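Local structure of toll-receptor-related 2 (Hydra vulgaris, 4W8H) at residues F118-N121 with L122-I126; L79-G82 with L83-Q86; I51-A54 with I55-N59; N72-C75 with D76-Q80; G44-F47 with A48-I51. The protein is a membrane-anchored Toll-related receptor whose TIR domain probably relays signals inside the cell through contacts with other TIR domains. All blocks are in the same frame, centred on the assembly; numbering follows the deposited sequence. Where two conformers were deposited one is given.

Contact 1 of 5, residues F118-N121 with L122-I126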
loop_
_atom_site.group_PDB
_atom_site.type_symbol
_atom_site.label_atom_id
_atom_site.label_comp_id
_atom_site.label_asym_id
_atom_site.label_seq_id
_atom_site.Cartn_x
_atom_site.Cartn_y
_atom_site.Cartn_z
ATOM N N PHE A 118 -5.726 10.576 -10.034
ATOM C CA PHE A 118 -5.190 9.671 -9.027
ATOM C C PHE A 118 -5.889 8.317 -9.018
ATOM O O PHE A 118 -5.246 7.267 -9.106
ATOM C CB PHE A 118 -5.284 10.334 -7.645
ATOM C CG PHE A 118 -4.687 9.497 -6.538
ATOM C CD1 PHE A 118 -3.335 9.583 -6.244
ATOM C CD2 PHE A 118 -5.483 8.645 -5.831
ATOM C CE1 PHE A 118 -2.788 8.799 -5.219
ATOM C CE2 PHE A 118 -4.954 7.862 -4.816
ATOM C CZ PHE A 118 -3.614 7.949 -4.507
ATOM N N TRP A 119 -7.211 8.303 -8.870
ATOM C CA TRP A 119 -7.891 7.030 -8.705
ATOM C C TRP A 119 -7.829 6.235 -10.008
ATOM O O TRP A 119 -7.637 5.047 -9.974
ATOM C CB TRP A 119 -9.357 7.243 -8.248
ATOM C CG TRP A 119 -9.410 7.898 -6.925
ATOM C CD1 TRP A 119 -9.835 9.164 -6.624
ATOM C CD2 TRP A 119 -8.982 7.331 -5.686
ATOM N NE1 TRP A 119 -9.720 9.409 -5.285
ATOM C CE2 TRP A 119 -9.196 8.305 -4.679
ATOM C CE3 TRP A 119 -8.463 6.084 -5.306
ATOM C CZ2 TRP A 119 -8.850 8.098 -3.350
ATOM C CZ3 TRP A 119 -8.192 5.871 -3.961
ATOM C CH2 TRP A 119 -8.355 6.882 -3.009
ATOM N N ARG A 120 -8.000 6.890 -11.149
ATOM C CA ARG A 120 -7.868 6.252 -12.452
ATOM C C ARG A 120 -6.528 5.524 -12.555
ATOM O O ARG A 120 -6.444 4.389 -12.999
ATOM C CB ARG A 120 -7.982 7.308 -13.557
ATOM C CG ARG A 120 -7.782 6.799 -14.973
ATOM C CD ARG A 120 -7.560 7.996 -15.925
ATOM N NE ARG A 120 -6.238 8.624 -15.762
ATOM C CZ ARG A 120 -5.788 9.652 -16.489
ATOM N NH1 ARG A 120 -4.577 10.133 -16.260
ATOM N NH2 ARG A 120 -6.526 10.204 -17.449
ATOM N N ASN A 121 -5.475 6.220 -12.179
ATOM C CA ASN A 121 -4.146 5.634 -12.287
ATOM C C ASN A 121 -3.951 4.455 -11.340
ATOM O O ASN A 121 -3.389 3.424 -11.717
ATOM C CB ASN A 121 -3.069 6.692 -12.004
ATOM C CG ASN A 121 -2.974 7.753 -13.096
ATOM O OD1 ASN A 121 -3.523 7.611 -14.193
ATOM N ND2 ASN A 121 -2.275 8.828 -12.780
ATOM N N LEU A 122 -4.418 4.606 -10.113
ATOM C CA LEU A 122 -4.297 3.541 -9.135
ATOM C C LEU A 122 -5.049 2.294 -9.608
ATOM O O LEU A 122 -4.506 1.180 -9.629
ATOM C CB LEU A 122 -4.845 4.024 -7.794
ATOM C CG LEU A 122 -4.826 3.001 -6.668
ATOM C CD1 LEU A 122 -3.388 2.485 -6.362
ATOM C CD2 LEU A 122 -5.408 3.572 -5.392
ATOM N N PHE A 123 -6.309 2.471 -9.984
ATOM C CA PHE A 123 -7.110 1.316 -10.345
ATOM C C PHE A 123 -6.557 0.669 -11.612
ATOM O O PHE A 123 -6.578 -0.550 -11.755
ATOM C CB PHE A 123 -8.570 1.707 -10.571
ATOM C CG PHE A 123 -9.301 2.182 -9.350
ATOM C CD1 PHE A 123 -8.810 2.043 -8.067
ATOM C CD2 PHE A 123 -10.451 2.891 -9.519
ATOM C CE1 PHE A 123 -9.490 2.527 -6.977
ATOM C CE2 PHE A 123 -11.151 3.376 -8.431
ATOM C CZ PHE A 123 -10.666 3.203 -7.156
ATOM N N ARG A 124 -6.062 1.450 -12.557
ATOM C CA ARG A 124 -5.503 0.907 -13.792
ATOM C C ARG A 124 -4.304 0.012 -13.500
ATOM O O ARG A 124 -4.134 -1.049 -14.110
ATOM C CB ARG A 124 -5.122 2.066 -14.718
ATOM C CG ARG A 124 -4.620 1.648 -16.074
ATOM C CD ARG A 124 -4.019 2.836 -16.775
ATOM N NE ARG A 124 -5.011 3.834 -17.166
ATOM C CZ ARG A 124 -4.946 5.143 -16.909
ATOM N NH1 ARG A 124 -5.914 5.905 -17.372
ATOM N NH2 ARG A 124 -3.940 5.706 -16.236
ATOM N N ASP A 125 -3.456 0.451 -12.582
ATOM C CA ASP A 125 -2.289 -0.351 -12.281
ATOM C C ASP A 125 -2.669 -1.665 -11.626
ATOM O O ASP A 125 -2.109 -2.741 -11.946
ATOM C CB ASP A 125 -1.255 0.354 -11.421
ATOM C CG ASP A 125 0.040 -0.435 -11.361
ATOM O OD1 ASP A 125 0.694 -0.569 -12.405
ATOM O OD2 ASP A 125 0.377 -0.976 -10.315
ATOM N N ILE A 126 -3.602 -1.586 -10.684
ATOM C CA ILE A 126 -4.042 -2.768 -9.968
ATOM C C ILE A 126 -4.649 -3.757 -10.951
ATOM O O ILE A 126 -4.360 -4.964 -10.882
ATOM C CB ILE A 126 -5.038 -2.388 -8.876
ATOM C CG1 ILE A 126 -4.293 -1.541 -7.841
ATOM C CG2 ILE A 126 -5.708 -3.650 -8.296
ATOM C CD1 ILE A 126 -5.165 -0.984 -6.776
#
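Trp119 and Leu122 leave helix 115-127 together, flank to flank, so that methyl CD2 of Leu122 comes to 3.9 Å from Trp119 CZ3. One turn beyond Trp119, the Phe123 side chain runs across the indole at a slant, its CE1 4.1 Å from Trp119 CE3. Phe123 also sets one ring face over the carbonyl of Trp119, with CG 3.4 Å from Trp119 O, because its CG stands beside the backbone N (chi1 -66°). Phe118, a little farther from Leu122, places CD2 over the centre of the indole of Trp119. Helix 16-29 takes up Trp119, Leu122 and Phe123, while Phe118 and Leu122 pack on strands 87-91 and 107-108 of the flavodoxin-like sheet. Along the polar flank Asn121 and Arg124 run alongside each other, amide and guanidinium planes 49° apart. In one of its two conformers, Arg124 NH2 makes a weak bond of 2.8 Å to Asn121 OD1, and Arg120 NE reaches the same oxygen at 3.3 Å. Arg120 too has a second conformer, which makes these grips doubtful as permanent bonds. The amide oxygen would probably offset some of the repulsion between two neighbouring guanidinium groups.

Contact 2 of 5, residues L79-G82 with L83-Q86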
loop_
_atom_site.group_PDB
_atom_site.type_symbol
_atom_site.label_atom_id
_atom_site.label_comp_id
_atom_site.label_asym_id
_atom_site.label_seq_id
_atom_site.Cartn_x
_atom_site.Cartn_y
_atom_site.Cartn_z
ATOM N N LEU A 79 7.856 -3.197 3.855
ATOM C CA LEU A 79 8.422 -2.602 2.668
ATOM C C LEU A 79 9.630 -3.382 2.169
ATOM O O LEU A 79 9.792 -3.594 0.967
ATOM C CB LEU A 79 8.792 -1.128 2.917
ATOM C CG LEU A 79 9.486 -0.334 1.797
ATOM C CD1 LEU A 79 8.706 -0.309 0.516
ATOM C CD2 LEU A 79 9.667 1.086 2.267
ATOM N N GLN A 80 10.515 -3.752 3.089
ATOM C CA GLN A 80 11.710 -4.490 2.675
ATOM C C GLN A 80 11.348 -5.782 1.928
ATOM O O GLN A 80 11.936 -6.085 0.877
ATOM C CB GLN A 80 12.606 -4.815 3.886
ATOM C CG GLN A 80 13.210 -3.619 4.609
ATOM C CD GLN A 80 14.010 -2.710 3.718
ATOM O OE1 GLN A 80 14.732 -3.162 2.821
ATOM N NE2 GLN A 80 13.896 -1.401 3.966
ATOM N N ILE A 81 10.382 -6.530 2.425
ATOM C CA ILE A 81 9.957 -7.735 1.719
ATOM C C ILE A 81 9.189 -7.353 0.439
ATOM O O ILE A 81 9.354 -7.980 -0.616
ATOM C CB ILE A 81 9.164 -8.661 2.644
ATOM C CG1 ILE A 81 10.059 -9.010 3.858
ATOM C CG2 ILE A 81 8.745 -9.912 1.888
ATOM C CD1 ILE A 81 9.309 -9.399 5.095
ATOM N N GLY A 82 8.401 -6.282 0.506
ATOM C CA GLY A 82 7.649 -5.823 -0.660
ATOM C C GLY A 82 8.511 -5.467 -1.862
ATOM O O GLY A 82 8.083 -5.670 -2.996
ATOM N N LEU A 83 9.729 -4.981 -1.616
ATOM C CA LEU A 83 10.652 -4.670 -2.700
ATOM C C LEU A 83 11.029 -5.911 -3.512
ATOM O O LEU A 83 11.456 -5.806 -4.646
ATOM C CB LEU A 83 11.902 -4.036 -2.157
ATOM C CG LEU A 83 11.732 -2.645 -1.541
ATOM C CD1 LEU A 83 13.066 -2.238 -0.931
ATOM C CD2 LEU A 83 11.243 -1.616 -2.589
ATOM N N SER A 84 10.865 -7.079 -2.921
ATOM C CA SER A 84 11.129 -8.323 -3.663
ATOM C C SER A 84 9.923 -8.817 -4.460
ATOM O O SER A 84 9.962 -9.872 -5.110
ATOM C CB SER A 84 11.683 -9.396 -2.707
ATOM O OG SER A 84 10.715 -9.949 -1.833
ATOM N N HIS A 85 8.856 -8.026 -4.418
ATOM C CA HIS A 85 7.674 -8.306 -5.172
ATOM C C HIS A 85 7.292 -7.039 -5.903
ATOM O O HIS A 85 8.147 -6.321 -6.410
ATOM C CB HIS A 85 6.587 -8.769 -4.216
ATOM C CG HIS A 85 6.841 -10.115 -3.643
ATOM N ND1 HIS A 85 6.963 -11.238 -4.427
ATOM C CD2 HIS A 85 6.971 -10.526 -2.365
ATOM C CE1 HIS A 85 7.181 -12.287 -3.658
ATOM N NE2 HIS A 85 7.178 -11.885 -2.399
ATOM N N GLN A 86 6.023 -6.705 -5.908
ATOM C CA GLN A 86 5.583 -5.506 -6.603
ATOM C C GLN A 86 4.911 -4.599 -5.617
ATOM O O GLN A 86 4.101 -5.064 -4.797
ATOM C CB GLN A 86 4.597 -5.882 -7.679
ATOM C CG GLN A 86 5.089 -6.886 -8.693
ATOM C CD GLN A 86 4.031 -7.118 -9.708
ATOM O OE1 GLN A 86 3.762 -6.255 -10.550
ATOM N NE2 GLN A 86 3.404 -8.306 -9.655
#
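Leu79 and Leu83 meet at the C-terminal end of helix 73-82, where the beta-alpha-beta unit leaves its helix through a type I turn and heads for strand 87-91. Leu79 gives its carbonyl to Leu83 N, at 2.9 Å from Leu79 O, and its CD1 comes to 4.2 Å from Leu83 CD2; Phe100 packs against both leucines. Gln80 adds a looser touch, OE1 standing 4.2 Å from Leu83 CD1, while its NE2 is held by Asp76. At Ile81 the pattern shortens: its oxygen is met by both OG and N of Ser84, three residues on. Ser84 OG, set between its own backbone N and carbonyl carbon (chi1 74°), lies 2.7 Å from Ile81 O in the carbonyl plane. Ser84 N reaches the same Ile81 O at 2.9 Å but from well above that plane, so hydroxyl and amide together grip the last turn. Past Ile81 O the His85 ring passes obliquely, and its NE2 is bonded to Glu56 of helix 47-56. Gly82 opens the type I turn, and the bond that closes it runs from His85 N to Gly82 O over 2.9 Å, the donor 59° out of the carbonyl plane.

Contact 3 of 5, residues I51-A54 with I55-N59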
loop_
_atom_site.group_PDB
_atom_site.type_symbol
_atom_site.label_atom_id
_atom_site.label_comp_id
_atom_site.label_asym_id
_atom_site.label_seq_id
_atom_site.Cartn_x
_atom_site.Cartn_y
_atom_site.Cartn_z
ATOM N N ILE A 51 2.627 -10.174 8.246
ATOM C CA ILE A 51 3.255 -9.463 7.117
ATOM C C ILE A 51 3.300 -10.358 5.912
ATOM O O ILE A 51 2.927 -9.976 4.819
ATOM C CB ILE A 51 4.644 -8.953 7.510
ATOM C CG1 ILE A 51 4.532 -7.817 8.527
ATOM C CG2 ILE A 51 5.421 -8.467 6.267
ATOM C CD1 ILE A 51 5.856 -7.405 9.187
ATOM N N MET A 52 3.824 -11.582 6.107
ATOM C CA MET A 52 4.034 -12.491 4.987
ATOM C C MET A 52 2.747 -13.010 4.378
ATOM O O MET A 52 2.671 -13.211 3.179
ATOM C CB MET A 52 4.962 -13.638 5.399
ATOM C CG MET A 52 6.366 -13.118 5.654
ATOM S SD MET A 52 7.195 -12.349 4.258
ATOM C CE MET A 52 7.024 -13.606 3.010
ATOM N N ASP A 53 1.753 -13.272 5.209
ATOM C CA ASP A 53 0.458 -13.666 4.681
ATOM C C ASP A 53 -0.112 -12.584 3.758
ATOM O O ASP A 53 -0.611 -12.892 2.670
ATOM C CB ASP A 53 -0.534 -14.016 5.795
ATOM C CG ASP A 53 -0.373 -15.445 6.315
ATOM O OD1 ASP A 53 0.344 -16.290 5.712
ATOM O OD2 ASP A 53 -0.992 -15.715 7.357
ATOM N N ALA A 54 -0.045 -11.346 4.176
ATOM C CA ALA A 54 -0.573 -10.254 3.382
ATOM C C ALA A 54 0.196 -10.097 2.095
ATOM O O ALA A 54 -0.402 -9.885 1.037
ATOM C CB ALA A 54 -0.520 -8.968 4.196
ATOM N N ILE A 55 1.522 -10.164 2.145
ATOM C CA ILE A 55 2.318 -9.955 0.929
ATOM C C ILE A 55 2.153 -11.107 -0.044
ATOM O O ILE A 55 1.922 -10.902 -1.223
ATOM C CB ILE A 55 3.794 -9.737 1.244
ATOM C CG1 ILE A 55 4.015 -8.417 1.968
ATOM C CG2 ILE A 55 4.644 -9.808 -0.029
ATOM C CD1 ILE A 55 5.447 -8.218 2.408
ATOM N N GLU A 56 2.278 -12.336 0.436
ATOM C CA GLU A 56 2.308 -13.478 -0.475
ATOM C C GLU A 56 0.933 -13.837 -1.021
ATOM O O GLU A 56 0.852 -14.549 -2.022
ATOM C CB GLU A 56 2.937 -14.692 0.197
ATOM C CG GLU A 56 4.392 -14.458 0.603
ATOM C CD GLU A 56 5.301 -14.139 -0.572
ATOM O OE1 GLU A 56 5.169 -14.779 -1.628
ATOM O OE2 GLU A 56 6.129 -13.205 -0.455
ATOM N N ASN A 57 -0.139 -13.413 -0.358
ATOM C CA ASN A 57 -1.463 -13.667 -0.856
ATOM C C ASN A 57 -2.105 -12.499 -1.612
ATOM O O ASN A 57 -3.302 -12.536 -1.901
ATOM C CB ASN A 57 -2.338 -14.101 0.285
ATOM C CG ASN A 57 -1.983 -15.497 0.750
ATOM O OD1 ASN A 57 -2.105 -16.470 -0.027
ATOM N ND2 ASN A 57 -1.534 -15.622 1.984
ATOM N N SER A 58 -1.294 -11.523 -1.969
ATOM C CA SER A 58 -1.724 -10.340 -2.709
ATOM C C SER A 58 -0.863 -10.167 -3.952
ATOM O O SER A 58 0.312 -10.460 -3.918
ATOM C CB SER A 58 -1.570 -9.102 -1.809
ATOM O OG SER A 58 -2.399 -9.163 -0.653
ATOM N N ASN A 59 -1.441 -9.617 -5.013
ATOM C CA ASN A 59 -0.671 -9.400 -6.211
ATOM C C ASN A 59 0.333 -8.299 -6.041
ATOM O O ASN A 59 1.418 -8.391 -6.570
ATOM C CB ASN A 59 -1.571 -9.071 -7.397
ATOM C CG ASN A 59 -2.411 -10.232 -7.832
ATOM O OD1 ASN A 59 -1.993 -11.397 -7.742
ATOM N ND2 ASN A 59 -3.607 -9.935 -8.344
HETATM O O HOH W 1 -0.908 -18.080 3.480
#
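Asn57 folds back on Asp53 where helix 47-56 ends. Its CB lies 3.2 Å from Asp53 O, and CG, kept beside the backbone N by chi1 of -72°, stays close to the same oxygen. ND2 then donates to Asp53 O at 3.0 Å, the acceptor 20° out of the amide plane of Asn57. Backbone Asn57 N shares that carbonyl, so two donors of one residue hold Asp53 O. ND2 also gives a bond of 2.9 Å to a water, which in turn donates to Asp53 OD1 in one of the two conformers of Asp53. Asn57 is the first residue to leave helical angles, and beyond it the chain enters strand 58-65 of the parallel TIR sheet. With the amide cut back to an alanine, Asp53 O is likely to lose the side-chain one of its two donors, and the water its hold on this residue. Ser58 OG donates to Ala54 O in the carbonyl plane, although a second conformer makes this hold doubtful. On other flanks, Ile51 CG2 touches Ile55 CD1 at 3.9 Å, both side chains resting against helix 73-82. Met52 and Glu56 also run alongside each other, methyl CE of Met52 standing 3.7 Å from Glu56 CG, and Glu56 OE2 goes on to His85 NE2.

Contact 4 of 5, residues N72-C75 with D76-Q80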
loop_
_atom_site.group_PDB
_atom_site.type_symbol
_atom_site.label_atom_id
_atom_site.label_comp_id
_atom_site.label_asym_id
_atom_site.label_seq_id
_atom_site.Cartn_x
_atom_site.Cartn_y
_atom_site.Cartn_z
ATOM N N ASN A 72 7.676 3.701 11.293
ATOM C CA ASN A 72 6.926 2.561 11.784
ATOM C C ASN A 72 7.644 1.240 11.466
ATOM O O ASN A 72 7.965 0.949 10.317
ATOM C CB ASN A 72 5.518 2.590 11.169
ATOM C CG ASN A 72 4.641 1.472 11.668
ATOM O OD1 ASN A 72 4.818 0.317 11.282
ATOM N ND2 ASN A 72 3.730 1.785 12.585
ATOM N N ASN A 73 7.901 0.437 12.492
ATOM C CA ASN A 73 8.691 -0.802 12.339
ATOM C C ASN A 73 8.020 -1.831 11.439
ATOM O O ASN A 73 8.682 -2.425 10.559
ATOM C CB ASN A 73 8.994 -1.405 13.712
ATOM C CG ASN A 73 10.079 -0.645 14.472
ATOM O OD1 ASN A 73 10.875 0.099 13.883
ATOM N ND2 ASN A 73 10.119 -0.844 15.795
ATOM N N ILE A 74 6.721 -2.053 11.644
ATOM C CA ILE A 74 6.018 -3.002 10.792
ATOM C C ILE A 74 6.026 -2.519 9.349
ATOM O O ILE A 74 6.236 -3.308 8.445
ATOM C CB ILE A 74 4.597 -3.284 11.321
ATOM C CG1 ILE A 74 4.692 -4.189 12.548
ATOM C CG2 ILE A 74 3.734 -3.932 10.236
ATOM C CD1 ILE A 74 3.364 -4.411 13.228
ATOM N N CYS A 75 5.786 -1.226 9.132
ATOM C CA CYS A 75 5.866 -0.692 7.786
ATOM C C CYS A 75 7.222 -0.942 7.137
ATOM O O CYS A 75 7.292 -1.338 5.971
ATOM C CB CYS A 75 5.530 0.805 7.764
ATOM S SG CYS A 75 3.836 1.170 8.167
ATOM N N ASP A 76 8.300 -0.664 7.871
ATOM C CA ASP A 76 9.612 -0.878 7.263
ATOM C C ASP A 76 9.845 -2.347 6.886
ATOM O O ASP A 76 10.353 -2.634 5.805
ATOM C CB ASP A 76 10.725 -0.419 8.177
ATOM C CG ASP A 76 12.104 -0.655 7.541
ATOM O OD1 ASP A 76 12.350 -0.174 6.404
ATOM O OD2 ASP A 76 12.923 -1.373 8.132
ATOM N N LYS A 77 9.500 -3.268 7.775
ATOM C CA LYS A 77 9.727 -4.689 7.513
ATOM C C LYS A 77 8.904 -5.126 6.312
ATOM O O LYS A 77 9.363 -5.881 5.462
ATOM C CB LYS A 77 9.333 -5.487 8.749
ATOM C CG LYS A 77 10.326 -5.435 9.923
ATOM C CD LYS A 77 9.688 -6.004 11.196
ATOM C CE LYS A 77 10.688 -6.167 12.322
ATOM N NZ LYS A 77 11.065 -7.590 12.494
ATOM N N THR A 78 7.675 -4.627 6.238
ATOM C CA THR A 78 6.817 -4.965 5.127
ATOM C C THR A 78 7.378 -4.438 3.825
ATOM O O THR A 78 7.395 -5.136 2.812
ATOM C CB THR A 78 5.409 -4.387 5.325
ATOM O OG1 THR A 78 4.874 -4.858 6.572
ATOM C CG2 THR A 78 4.516 -4.746 4.197
ATOM N N LEU A 79 7.856 -3.197 3.855
ATOM C CA LEU A 79 8.422 -2.602 2.668
ATOM C C LEU A 79 9.630 -3.382 2.169
ATOM O O LEU A 79 9.792 -3.594 0.967
ATOM C CB LEU A 79 8.792 -1.128 2.917
ATOM C CG LEU A 79 9.486 -0.334 1.797
ATOM C CD1 LEU A 79 8.706 -0.309 0.516
ATOM C CD2 LEU A 79 9.667 1.086 2.267
ATOM N N GLN A 80 10.515 -3.752 3.089
ATOM C CA GLN A 80 11.710 -4.490 2.675
ATOM C C GLN A 80 11.348 -5.782 1.928
ATOM O O GLN A 80 11.936 -6.085 0.877
ATOM C CB GLN A 80 12.606 -4.815 3.886
ATOM C CG GLN A 80 13.210 -3.619 4.609
ATOM C CD GLN A 80 14.010 -2.710 3.718
ATOM O OE1 GLN A 80 14.732 -3.162 2.821
ATOM N NE2 GLN A 80 13.896 -1.401 3.966
#
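Thr78 and Ile74 are joined twice in the opening turns of helix 73-82, the crossover helix of the beta-alpha-beta unit between strands 58-65 and 87-91. Thr78 N donates to Ile74 O at 2.9 Å, and Thr78 OG1 donates to the same Ile74 O at 2.8 Å. Amide and hydroxyl arrive from opposite faces of the carbonyl plane, the hydroxyl 39° above it. The threonine torsion makes this possible: OG1 stands beside its own backbone N (chi1 -56°), which turns the hydroxyl back down the helix and satisfies it in a buried setting. Methyl CG2 of Ile74 lies 3.9 Å from Thr78 OG1. Lys77 passes Asn73 O with its CB, CG and CD, CG at 3.5 Å from that oxygen, and the chain bends at chi4 before NZ.

Behind this first shell stands the N-cap. Asn72 OD1 accepts from Cys75 N at 2.8 Å, a nearly straight bond, while Asn72 O takes Asp76 N to start the regular helical pattern; side chain and backbone of one residue thus tie down the first turn. Farther out, Ile74 rests on Phe47, Lys77 and Thr78 on Ile51 of helix 47-56, and Cys75 on Phe69. On the outer side, Asp76 and Gln80 are linked across one turn: Gln80 NE2 lies 3.1 Å from Asp76 OD1, which it meets on the syn side, 27° out of the carboxylate plane.

Contact 5 of 5, residues G44-F47 with A48-I51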
loop_
_atom_site.group_PDB
_atom_site.type_symbol
_atom_site.label_atom_id
_atom_site.label_comp_id
_atom_site.label_asym_id
_atom_site.label_seq_id
_atom_site.Cartn_x
_atom_site.Cartn_y
_atom_site.Cartn_z
ATOM N N GLY A 44 -2.730 -13.775 17.382
ATOM C CA GLY A 44 -1.936 -14.875 17.887
ATOM C C GLY A 44 -0.872 -15.331 16.955
ATOM O O GLY A 44 -0.043 -16.155 17.370
ATOM N N ASN A 45 -0.874 -14.846 15.715
ATOM C CA ASN A 45 0.270 -15.036 14.848
ATOM C C ASN A 45 1.291 -13.973 15.161
ATOM O O ASN A 45 0.955 -12.888 15.656
ATOM C CB ASN A 45 -0.133 -14.980 13.373
ATOM C CG ASN A 45 -0.584 -16.316 12.831
ATOM O OD1 ASN A 45 -0.710 -17.275 13.569
ATOM N ND2 ASN A 45 -0.859 -16.368 11.543
ATOM N N PHE A 46 2.555 -14.268 14.855
ATOM C CA PHE A 46 3.590 -13.271 15.012
ATOM C C PHE A 46 3.449 -12.191 13.943
ATOM O O PHE A 46 2.898 -12.422 12.856
ATOM C CB PHE A 46 5.000 -13.895 14.944
ATOM C CG PHE A 46 5.268 -14.852 16.066
ATOM C CD1 PHE A 46 5.343 -14.382 17.349
ATOM C CD2 PHE A 46 5.349 -16.206 15.842
ATOM C CE1 PHE A 46 5.547 -15.251 18.405
ATOM C CE2 PHE A 46 5.567 -17.078 16.892
ATOM C CZ PHE A 46 5.655 -16.590 18.162
ATOM N N PHE A 47 3.976 -11.023 14.248
ATOM C CA PHE A 47 3.909 -9.910 13.297
ATOM C C PHE A 47 4.449 -10.350 11.925
ATOM O O PHE A 47 3.853 -10.012 10.913
ATOM C CB PHE A 47 4.765 -8.731 13.761
ATOM C CG PHE A 47 4.257 -7.991 15.000
ATOM C CD1 PHE A 47 3.010 -8.219 15.536
ATOM C CD2 PHE A 47 5.083 -7.061 15.621
ATOM C CE1 PHE A 47 2.589 -7.489 16.650
ATOM C CE2 PHE A 47 4.652 -6.326 16.700
ATOM C CZ PHE A 47 3.418 -6.575 17.224
ATOM N N ALA A 48 5.584 -11.063 11.907
ATOM C CA ALA A 48 6.184 -11.434 10.644
ATOM C C ALA A 48 5.303 -12.385 9.848
ATOM O O ALA A 48 5.287 -12.333 8.617
ATOM C CB ALA A 48 7.560 -12.094 10.863
ATOM N N GLU A 49 4.560 -13.243 10.540
ATOM C CA GLU A 49 3.631 -14.131 9.873
ATOM C C GLU A 49 2.502 -13.357 9.192
ATOM O O GLU A 49 2.104 -13.671 8.083
ATOM C CB GLU A 49 3.058 -15.109 10.872
ATOM C CG GLU A 49 4.109 -16.111 11.335
ATOM C CD GLU A 49 3.604 -17.088 12.349
ATOM O OE1 GLU A 49 2.911 -16.705 13.305
ATOM O OE2 GLU A 49 3.999 -18.279 12.249
ATOM N N ASN A 50 1.951 -12.364 9.870
ATOM C CA ASN A 50 0.903 -11.547 9.281
ATOM C C ASN A 50 1.410 -10.695 8.137
ATOM O O ASN A 50 0.679 -10.479 7.173
ATOM C CB ASN A 50 0.220 -10.727 10.397
ATOM C CG ASN A 50 -0.819 -11.559 11.126
ATOM O OD1 ASN A 50 -1.568 -12.309 10.505
ATOM N ND2 ASN A 50 -0.866 -11.446 12.436
ATOM N N ILE A 51 2.627 -10.174 8.246
ATOM C CA ILE A 51 3.255 -9.463 7.117
ATOM C C ILE A 51 3.300 -10.358 5.912
ATOM O O ILE A 51 2.927 -9.976 4.819
ATOM C CB ILE A 51 4.644 -8.953 7.510
ATOM C CG1 ILE A 51 4.532 -7.817 8.527
ATOM C CG2 ILE A 51 5.421 -8.467 6.267
ATOM C CD1 ILE A 51 5.856 -7.405 9.187
HETATM O O HOH W 2 -0.687 -14.753 9.666
#
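Glu49 turns its carboxylate back to the start of helix 47-56 and accepts a hydrogen bond from Phe46 N, 2.9 Å from Glu49 OE1. The nitrogen comes to OE1 on the anti side, 21° out of the carboxylate plane. The chain reaches it by running extended beyond CG (chi2 179°), with CG beside its own backbone N. Helical backbone bonds follow, from Asn50 N to Phe46 O and from Ile51 N to Phe47 O. As Phe46 is the N-cap and Glu49 stands three residues on, the carboxylate supplies the half of a capping box that binds the cap's own amide; phenylalanine has no side-chain acceptor to return the other half. The loop leading in probably belongs to the BB-loop region of the TIR fold. Shortening Glu49 to an alanine is likely to deprive Phe46 N of this acceptor and leave the cap less firmly tied to the first turn. One water donates to Asn50 OD1 at 2.7 Å; its link to Asn45 ND2 is so short as to be doubtful. Asn50 OD1 is also bound by Thr42 N. Among the packing contacts, Asn45 crosses Glu49 at about a right angle, CB 3.5 Å from Glu49 OE1, and CD2 of Phe46 lies 3.6 Å from that same OE1. Farther along, Ile51 CG1 rests 3.3 Å from Phe47 O.

How the contacts relate
Along the chain the order is contact 5, contact 3, contact 4, contact 2 and contact 1. Contacts 5 and 3 share helix 47-56 and Ile51, their centres about 11 Å apart; contacts 4 and 2 share helix 73-82 with Leu79 and Gln80, about 10 Å apart. These two helices pack together, Ile51 CG1 lying 3.6 Å from Thr78 OG1, and His85 NE2, just beyond helix 73-82, probably bonds to Glu56 OE2 at the end of helix 47-56, 2.6 Å away. Contact 1 stands alone on helix 115-127, its centre about 29 Å from that of contact 5, across the centre of the chain. The five thus follow three helices flanking the parallel sheet of the TIR domain.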